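PDB 5DJS: tetratricopeptide TPR_2 repeat protein from Thermobaculum terrenum, which pairs tetratricopeptide repeats with a GT-B-type region of glycosyl transferase family 41 and holds uridine-5'-diphosphate in a pocket of that region. Local coordinates for residues G329-G334 / P358-R363; I353-P358 / R385-E390; T406-D411 / L429-P434. The protein carries 1 engineered substitution. One frame throughout, in Å; residues are numbered along the deposited sequence.

Overall arrangement
All three contacts lie in the glycosyl transferase family 41 region. Interaction 1 is partly buried and belongs to the sheet: strands 332-335 and 361-365 pair through backbone hydrogen bonds. Interaction 2 packs the end of helix 344-356, which connects those strands, on the loop before strand 392-395. It is small, partly exposed and mostly aliphatic, without a hydrogen bond across the segments. Interaction 3 is buried and also has none; its Tyr407 side chain is about 7 Å from the bound UDP, against about 11 Å for Arg363 of interaction 1. Interactions 1 and 2 share Pro358, and Phe333 touches Ile353. Asp411 OD2 of interaction 3 hydrogen-bonds Val332 N of interaction 1. Interactions 2 and 3 do not touch.

Interaction 1: G329-G334 / P358-R363; sequences GFPVFG and PRARLR
Arg359 brings the turn after helix 344-356 up to Phe330, with only a loose approach. Ala360 packs more closely. Ala360 CB lies 3.8 Å from CD of Pro331, a proline that follows a cis peptide bond. That CB of Ala360 also sits at the edge of the Phe333 ring, near its plane, 4.1 Å from CE2. Arg361 starts the strand pairing. Arg361 N donates to Pro331 O in the carbonyl plane, at 3.2 Å. Arg361 O receives Phe333 N nearly along the C=O axis, at 2.8 Å. The side chain of Arg361 bends at chi3, passes CD by Gly329 N, and its NE makes a salt bridge to Glu393. Leu362 has CG anti to the backbone N (chi1 180°), and Leu362 CD1 comes to 3.8 Å from Phe333 CB. Leu362 and Phe333 lie on the face covered by helix 344-356. Arg363 N then hydrogen-bonds Phe333 O at 2.8 Å, from 26° above the carbonyl plane. Arg363 NH1 meets Val332 CG1 at 3.8 Å, the methyl lying at the guanidinium edge. Val332, Arg361 and Arg363 share the other face. The ladder is that of neighbouring parallel strands in a beta-alpha-beta crossover, here in a Rossmann-like half of a GT-B fold.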
# COMPACT_ATOMS: atom_id res chain seq x y z
N GLY A 329 12.99 -18.13 23.54
CA GLY A 329 12.32 -19.42 23.35
C GLY A 329 12.01 -19.73 21.89
O GLY A 329 11.71 -18.83 21.11
N PHE A 330 12.11 -21.01 21.53
CA PHE A 330 11.78 -21.50 20.19
C PHE A 330 10.31 -21.93 20.21
O PHE A 330 9.88 -22.50 21.22
CB PHE A 330 12.68 -22.70 19.84
CG PHE A 330 12.53 -23.22 18.42
CD1 PHE A 330 13.28 -22.68 17.38
CD2 PHE A 330 11.63 -24.26 18.13
CE1 PHE A 330 13.14 -23.16 16.07
CE2 PHE A 330 11.48 -24.73 16.83
CZ PHE A 330 12.23 -24.18 15.80
N PRO A 331 9.52 -21.68 19.16
CA PRO A 331 9.88 -20.89 17.98
C PRO A 331 9.54 -19.41 18.15
O PRO A 331 8.60 -19.08 18.88
CB PRO A 331 8.98 -21.48 16.89
CG PRO A 331 7.79 -21.98 17.63
CD PRO A 331 8.31 -22.50 18.94
N VAL A 332 10.28 -18.54 17.47
CA VAL A 332 9.93 -17.13 17.38
C VAL A 332 9.10 -16.94 16.11
O VAL A 332 9.63 -17.07 15.01
CB VAL A 332 11.18 -16.21 17.31
CG1 VAL A 332 10.78 -14.74 17.18
CG2 VAL A 332 12.05 -16.41 18.55
N PHE A 333 7.81 -16.65 16.29
CA PHE A 333 6.94 -16.21 15.19
C PHE A 333 7.11 -14.72 14.92
O PHE A 333 7.43 -13.95 15.83
CB PHE A 333 5.48 -16.51 15.50
CG PHE A 333 5.13 -17.96 15.41
CD1 PHE A 333 5.03 -18.58 14.17
CD2 PHE A 333 4.89 -18.71 16.55
CE1 PHE A 333 4.70 -19.92 14.06
CE2 PHE A 333 4.55 -20.05 16.46
CZ PHE A 333 4.45 -20.65 15.21
N GLY A 334 6.90 -14.31 13.67
CA GLY A 334 7.11 -12.91 13.25
C GLY A 334 6.04 -12.39 12.29
O GLY A 334 5.51 -13.15 11.47
N PRO A 358 3.23 -23.15 24.02
CA PRO A 358 3.29 -22.24 25.19
C PRO A 358 4.63 -21.54 25.47
O PRO A 358 4.66 -20.63 26.30
CB PRO A 358 2.89 -23.15 26.36
CG PRO A 358 3.29 -24.52 25.91
CD PRO A 358 3.04 -24.55 24.43
N ARG A 359 5.70 -21.96 24.80
CA ARG A 359 7.01 -21.30 24.90
C ARG A 359 7.28 -20.32 23.75
O ARG A 359 8.21 -19.50 23.84
CB ARG A 359 8.12 -22.36 24.98
CG ARG A 359 7.94 -23.37 26.12
CD ARG A 359 9.22 -24.12 26.46
NE ARG A 359 10.27 -23.23 27.00
CZ ARG A 359 11.44 -22.93 26.43
NH1 ARG A 359 11.81 -23.44 25.25
NH2 ARG A 359 12.28 -22.11 27.06
N ALA A 360 6.49 -20.39 22.68
CA ALA A 360 6.70 -19.55 21.48
C ALA A 360 6.48 -18.06 21.77
O ALA A 360 5.64 -17.70 22.59
CB ALA A 360 5.78 -19.99 20.35
N ARG A 361 7.24 -17.23 21.07
CA ARG A 361 7.16 -15.78 21.20
C ARG A 361 6.76 -15.20 19.85
O ARG A 361 7.12 -15.77 18.82
CB ARG A 361 8.52 -15.22 21.62
CG ARG A 361 9.00 -15.72 22.97
CD ARG A 361 10.45 -15.35 23.24
NE ARG A 361 10.67 -13.90 23.30
CZ ARG A 361 10.28 -13.09 24.29
NH1 ARG A 361 9.62 -13.56 25.36
NH2 ARG A 361 10.54 -11.79 24.22
N LEU A 362 6.02 -14.08 19.86
CA LEU A 362 5.60 -13.37 18.63
C LEU A 362 6.28 -12.01 18.54
O LEU A 362 6.28 -11.25 19.51
CB LEU A 362 4.09 -13.19 18.60
CG LEU A 362 3.49 -12.46 17.40
CD1 LEU A 362 3.80 -13.15 16.07
CD2 LEU A 362 1.98 -12.36 17.59
N ARG A 363 6.83 -11.71 17.37
CA ARG A 363 7.64 -10.52 17.13
C ARG A 363 6.98 -9.62 16.09
O ARG A 363 6.95 -9.96 14.91
CB ARG A 363 9.01 -10.97 16.63
CG ARG A 363 10.03 -9.85 16.43
CD ARG A 363 10.96 -9.69 17.61
NE ARG A 363 12.34 -9.46 17.18
CZ ARG A 363 13.30 -10.39 17.07
NH1 ARG A 363 13.07 -11.68 17.38
NH2 ARG A 363 14.51 -10.03 16.65

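Interaction 2: I353-P358 / R385-E390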
# COMPACT_ATOMS: atom_id res chain seq x y z
N ILE A 353 -2.55 -20.15 18.43
CA ILE A 353 -1.21 -20.66 18.14
C ILE A 353 -0.30 -20.56 19.37
O ILE A 353 0.41 -21.51 19.70
CB ILE A 353 -0.57 -19.89 16.94
CG1 ILE A 353 -1.28 -20.26 15.63
CG2 ILE A 353 0.93 -20.17 16.82
CD1 ILE A 353 -1.04 -19.29 14.48
N LEU A 354 -0.31 -19.41 20.05
CA LEU A 354 0.57 -19.18 21.21
C LEU A 354 0.16 -19.97 22.46
O LEU A 354 1.01 -20.23 23.33
CB LEU A 354 0.71 -17.68 21.51
CG LEU A 354 1.47 -16.83 20.49
CD1 LEU A 354 1.31 -15.33 20.76
CD2 LEU A 354 2.95 -17.18 20.45
N LEU A 355 -1.12 -20.34 22.58
CA LEU A 355 -1.56 -21.22 23.67
C LEU A 355 -1.04 -22.63 23.42
O LEU A 355 -0.50 -23.26 24.33
CB LEU A 355 -3.08 -21.25 23.81
CG LEU A 355 -3.79 -19.99 24.31
CD1 LEU A 355 -5.29 -20.26 24.42
CD2 LEU A 355 -3.23 -19.51 25.64
N ALA A 356 -1.21 -23.10 22.19
CA ALA A 356 -0.80 -24.45 21.78
C ALA A 356 0.71 -24.67 21.68
O ALA A 356 1.15 -25.82 21.66
CB ALA A 356 -1.47 -24.82 20.45
N LEU A 357 1.48 -23.59 21.60
CA LEU A 357 2.95 -23.65 21.64
C LEU A 357 3.42 -22.71 22.75
O LEU A 357 3.95 -21.63 22.48
CB LEU A 357 3.56 -23.24 20.29
CG LEU A 357 3.21 -24.15 19.10
CD1 LEU A 357 3.62 -23.49 17.80
CD2 LEU A 357 3.86 -25.52 19.24
N PRO A 358 3.23 -23.15 24.02
CA PRO A 358 3.29 -22.24 25.19
C PRO A 358 4.63 -21.54 25.47
O PRO A 358 4.66 -20.63 26.30
CB PRO A 358 2.89 -23.15 26.36
CG PRO A 358 3.29 -24.52 25.91
CD PRO A 358 3.04 -24.55 24.43
N ARG A 385 -7.12 -12.57 25.41
CA ARG A 385 -7.25 -13.89 24.77
C ARG A 385 -6.42 -15.00 25.46
O ARG A 385 -6.16 -16.04 24.85
CB ARG A 385 -6.85 -13.78 23.29
CG ARG A 385 -7.67 -12.78 22.50
CD ARG A 385 -7.00 -12.43 21.18
NE ARG A 385 -7.94 -11.77 20.27
CZ ARG A 385 -8.24 -10.47 20.26
NH1 ARG A 385 -7.68 -9.60 21.10
NH2 ARG A 385 -9.13 -10.02 19.37
N GLY A 386 -6.01 -14.77 26.71
CA GLY A 386 -5.35 -15.77 27.55
C GLY A 386 -3.84 -15.95 27.35
O GLY A 386 -3.28 -16.95 27.80
N VAL A 387 -3.19 -14.99 26.71
CA VAL A 387 -1.79 -15.11 26.32
C VAL A 387 -1.00 -14.04 27.08
O VAL A 387 -1.32 -12.86 26.97
CB VAL A 387 -1.61 -14.89 24.80
CG1 VAL A 387 -0.13 -14.89 24.41
CG2 VAL A 387 -2.37 -15.96 24.02
N ALA A 388 0.04 -14.45 27.80
CA ALA A 388 0.84 -13.53 28.60
C ALA A 388 1.49 -12.48 27.71
O ALA A 388 2.05 -12.81 26.68
CB ALA A 388 1.88 -14.29 29.40
N GLY A 389 1.37 -11.21 28.11
CA GLY A 389 1.82 -10.08 27.29
C GLY A 389 3.32 -9.98 27.10
O GLY A 389 3.78 -9.40 26.12
N GLU A 390 4.08 -10.53 28.05
CA GLU A 390 5.54 -10.57 27.94
C GLU A 390 6.05 -11.46 26.79
O GLU A 390 7.16 -11.25 26.30
CB GLU A 390 6.20 -10.96 29.28
CG GLU A 390 5.82 -12.33 29.86
CD GLU A 390 4.75 -12.27 30.94
OE1 GLU A 390 3.75 -11.55 30.75
OE2 GLU A 390 4.92 -12.96 31.97
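Val387 is the centre of this contact, with one methyl for each of two leucines. Val387 CG1 meets Leu354 CD1 at 3.9 Å, and the two side chains cross at about a right angle. Val387 CG2 meets Leu355 CD2 at 4.0 Å, the chains crossing obliquely. The valine has CG1 anti to the backbone N (chi1 175°), with CG2 beside that N, so the two branches split between the neighbouring leucines. Leu355 starts out along the flank, but its end turns in. Leu355 CD2 also reaches the backbone, 3.3 Å from Gly386 O. A second shell sets the position of the loop. Gly386, with phi 83°, is the C-prime residue of a Schellman motif that ends helix 372-383: Val387 N hydrogen-bonds Leu382 O and Gly386 N hydrogen-bonds Glu383 O. Leu382 also packs on both Leu354 and Val387. Farther out, Arg385 holds a salt bridge to Asp348 of helix 344-356, and Arg391 NH2 hydrogen-bonds Leu354 O. No hydrogen bond joins the two segments. Their contact is therefore one of van der Waals fit, while the polar links here run from Arg385 and Leu354 O to partners outside the two segments.

Interaction 3: T406-D411 / L429-P434; sequences TYNDID and LWMGVP
Val433 is the main bump, and the bend of segment 406-411 is the hollow it fills. Ile410 N hydrogen-bonds Tyr407 O and so closes this turn. The CB of Val433 points into the bend. Val433 CG2 lodges among backbone and ring atoms, 3.4 Å from Tyr407 O and 3.7 Å from Ile410 O. The same Val433 CG2 lies 3.9 Å from Tyr407 CD1. Val433 CG1, anti to the backbone N (chi1 -179°), lies 3.9 Å from Asp411 O, with Ile410 CG2 just beyond. Tyr407 returns the fit: its side chain projects between Met431 and Val433 and crosses each at about a right angle. Tyr407 CB sits 3.6 Å from Met431 CB, and the ring meets Met431 CG and Val433 CG2 obliquely. The Met431 chain bends at chi2 and again at chi3. This carries Met431 CE to 3.9 Å from Asn408 OD1, an oxygen that accepts a hydrogen bond from Ala321 N. Pro434 closes the end at Asp411, with Pro434 CD 3.3 Å from Asp411 O. Gly432, at positive phi, is the C-prime residue of the Schellman motif ending helix 423-430, and the chain turns there to present Val433. The contact thus joins the turn after helix 400-405 to the end of helix 423-430, just ahead of the adjacent parallel strands 412-414 and 435-438. Tyr407 also meets Phe336, a UDP-pocket residue, and touches Thr424 and Ala428 of helix 423-430.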
# COMPACT_ATOMS: atom_id res chain seq x y z
N THR A 406 16.68 -8.69 10.70
CA THR A 406 15.96 -9.27 11.87
C THR A 406 15.10 -10.48 11.52
O THR A 406 14.56 -11.11 12.41
CB THR A 406 15.06 -8.25 12.63
OG1 THR A 406 13.99 -7.81 11.79
CG2 THR A 406 15.86 -7.05 13.14
N TYR A 407 14.94 -10.80 10.24
CA TYR A 407 14.35 -12.10 9.85
C TYR A 407 15.23 -13.30 10.23
O TYR A 407 14.72 -14.41 10.40
CB TYR A 407 14.04 -12.15 8.36
CG TYR A 407 12.69 -11.57 7.99
CD1 TYR A 407 11.52 -12.27 8.28
CD2 TYR A 407 12.59 -10.34 7.34
CE1 TYR A 407 10.28 -11.75 7.93
CE2 TYR A 407 11.35 -9.81 6.99
CZ TYR A 407 10.20 -10.52 7.29
OH TYR A 407 8.98 -10.01 6.95
N ASN A 408 16.54 -13.07 10.35
CA ASN A 408 17.48 -14.10 10.83
C ASN A 408 17.11 -14.64 12.21
O ASN A 408 17.37 -15.81 12.49
CB ASN A 408 18.92 -13.57 10.87
CG ASN A 408 19.54 -13.48 9.49
OD1 ASN A 408 19.25 -14.29 8.61
ND2 ASN A 408 20.44 -12.52 9.30
N ASP A 409 16.51 -13.78 13.05
CA ASP A 409 16.02 -14.17 14.38
C ASP A 409 14.57 -14.68 14.40
O ASP A 409 14.03 -14.89 15.49
CB ASP A 409 16.18 -12.99 15.34
CG ASP A 409 17.62 -12.44 15.38
OD1 ASP A 409 18.57 -13.19 15.09
OD2 ASP A 409 17.79 -11.24 15.70
N ILE A 410 13.97 -14.91 13.23
CA ILE A 410 12.58 -15.39 13.10
C ILE A 410 12.57 -16.76 12.44
O ILE A 410 13.20 -16.95 11.40
CB ILE A 410 11.72 -14.45 12.22
CG1 ILE A 410 11.75 -13.00 12.74
CG2 ILE A 410 10.26 -14.93 12.12
CD1 ILE A 410 11.16 -12.80 14.13
N ASP A 411 11.82 -17.69 13.01
CA ASP A 411 11.71 -19.05 12.47
C ASP A 411 10.60 -19.16 11.43
O ASP A 411 10.77 -19.82 10.41
CB ASP A 411 11.45 -20.05 13.61
CG ASP A 411 12.51 -19.98 14.69
OD1 ASP A 411 13.69 -20.22 14.36
OD2 ASP A 411 12.16 -19.69 15.85
N LEU A 429 10.57 -14.37 2.61
CA LEU A 429 11.09 -15.41 1.72
C LEU A 429 12.52 -15.11 1.26
O LEU A 429 13.36 -16.00 1.28
CB LEU A 429 10.18 -15.62 0.50
CG LEU A 429 8.70 -16.01 0.68
CD1 LEU A 429 8.13 -16.57 -0.61
CD2 LEU A 429 8.47 -17.00 1.81
N TRP A 430 12.81 -13.86 0.90
CA TRP A 430 14.19 -13.45 0.55
C TRP A 430 15.23 -13.81 1.63
O TRP A 430 16.40 -14.06 1.30
CB TRP A 430 14.28 -11.94 0.28
CG TRP A 430 13.71 -11.45 -1.04
CD1 TRP A 430 13.47 -12.18 -2.17
CD2 TRP A 430 13.35 -10.10 -1.36
NE1 TRP A 430 12.96 -11.38 -3.16
CE2 TRP A 430 12.88 -10.09 -2.69
CE3 TRP A 430 13.37 -8.89 -0.64
CZ2 TRP A 430 12.43 -8.92 -3.31
CZ3 TRP A 430 12.93 -7.72 -1.27
CH2 TRP A 430 12.46 -7.75 -2.59
N MET A 431 14.81 -13.79 2.90
CA MET A 431 15.64 -14.18 4.05
C MET A 431 15.45 -15.64 4.53
O MET A 431 15.81 -15.99 5.66
CB MET A 431 15.37 -13.21 5.21
CG MET A 431 15.65 -11.75 4.87
SD MET A 431 17.32 -11.44 4.25
CE MET A 431 18.33 -11.91 5.66
N GLY A 432 14.91 -16.49 3.66
CA GLY A 432 14.74 -17.89 3.98
C GLY A 432 13.81 -18.21 5.13
O GLY A 432 13.99 -19.24 5.79
N VAL A 433 12.83 -17.34 5.37
CA VAL A 433 11.81 -17.54 6.40
C VAL A 433 10.51 -17.90 5.69
O VAL A 433 10.06 -17.16 4.82
CB VAL A 433 11.62 -16.26 7.26
CG1 VAL A 433 10.57 -16.48 8.35
CG2 VAL A 433 12.94 -15.85 7.90
N PRO A 434 9.88 -19.04 6.07
CA PRO A 434 8.57 -19.36 5.51
C PRO A 434 7.47 -18.45 6.06
O PRO A 434 7.61 -17.88 7.16
CB PRO A 434 8.34 -20.82 5.92
CG PRO A 434 9.35 -21.15 6.96
CD PRO A 434 10.27 -19.98 7.13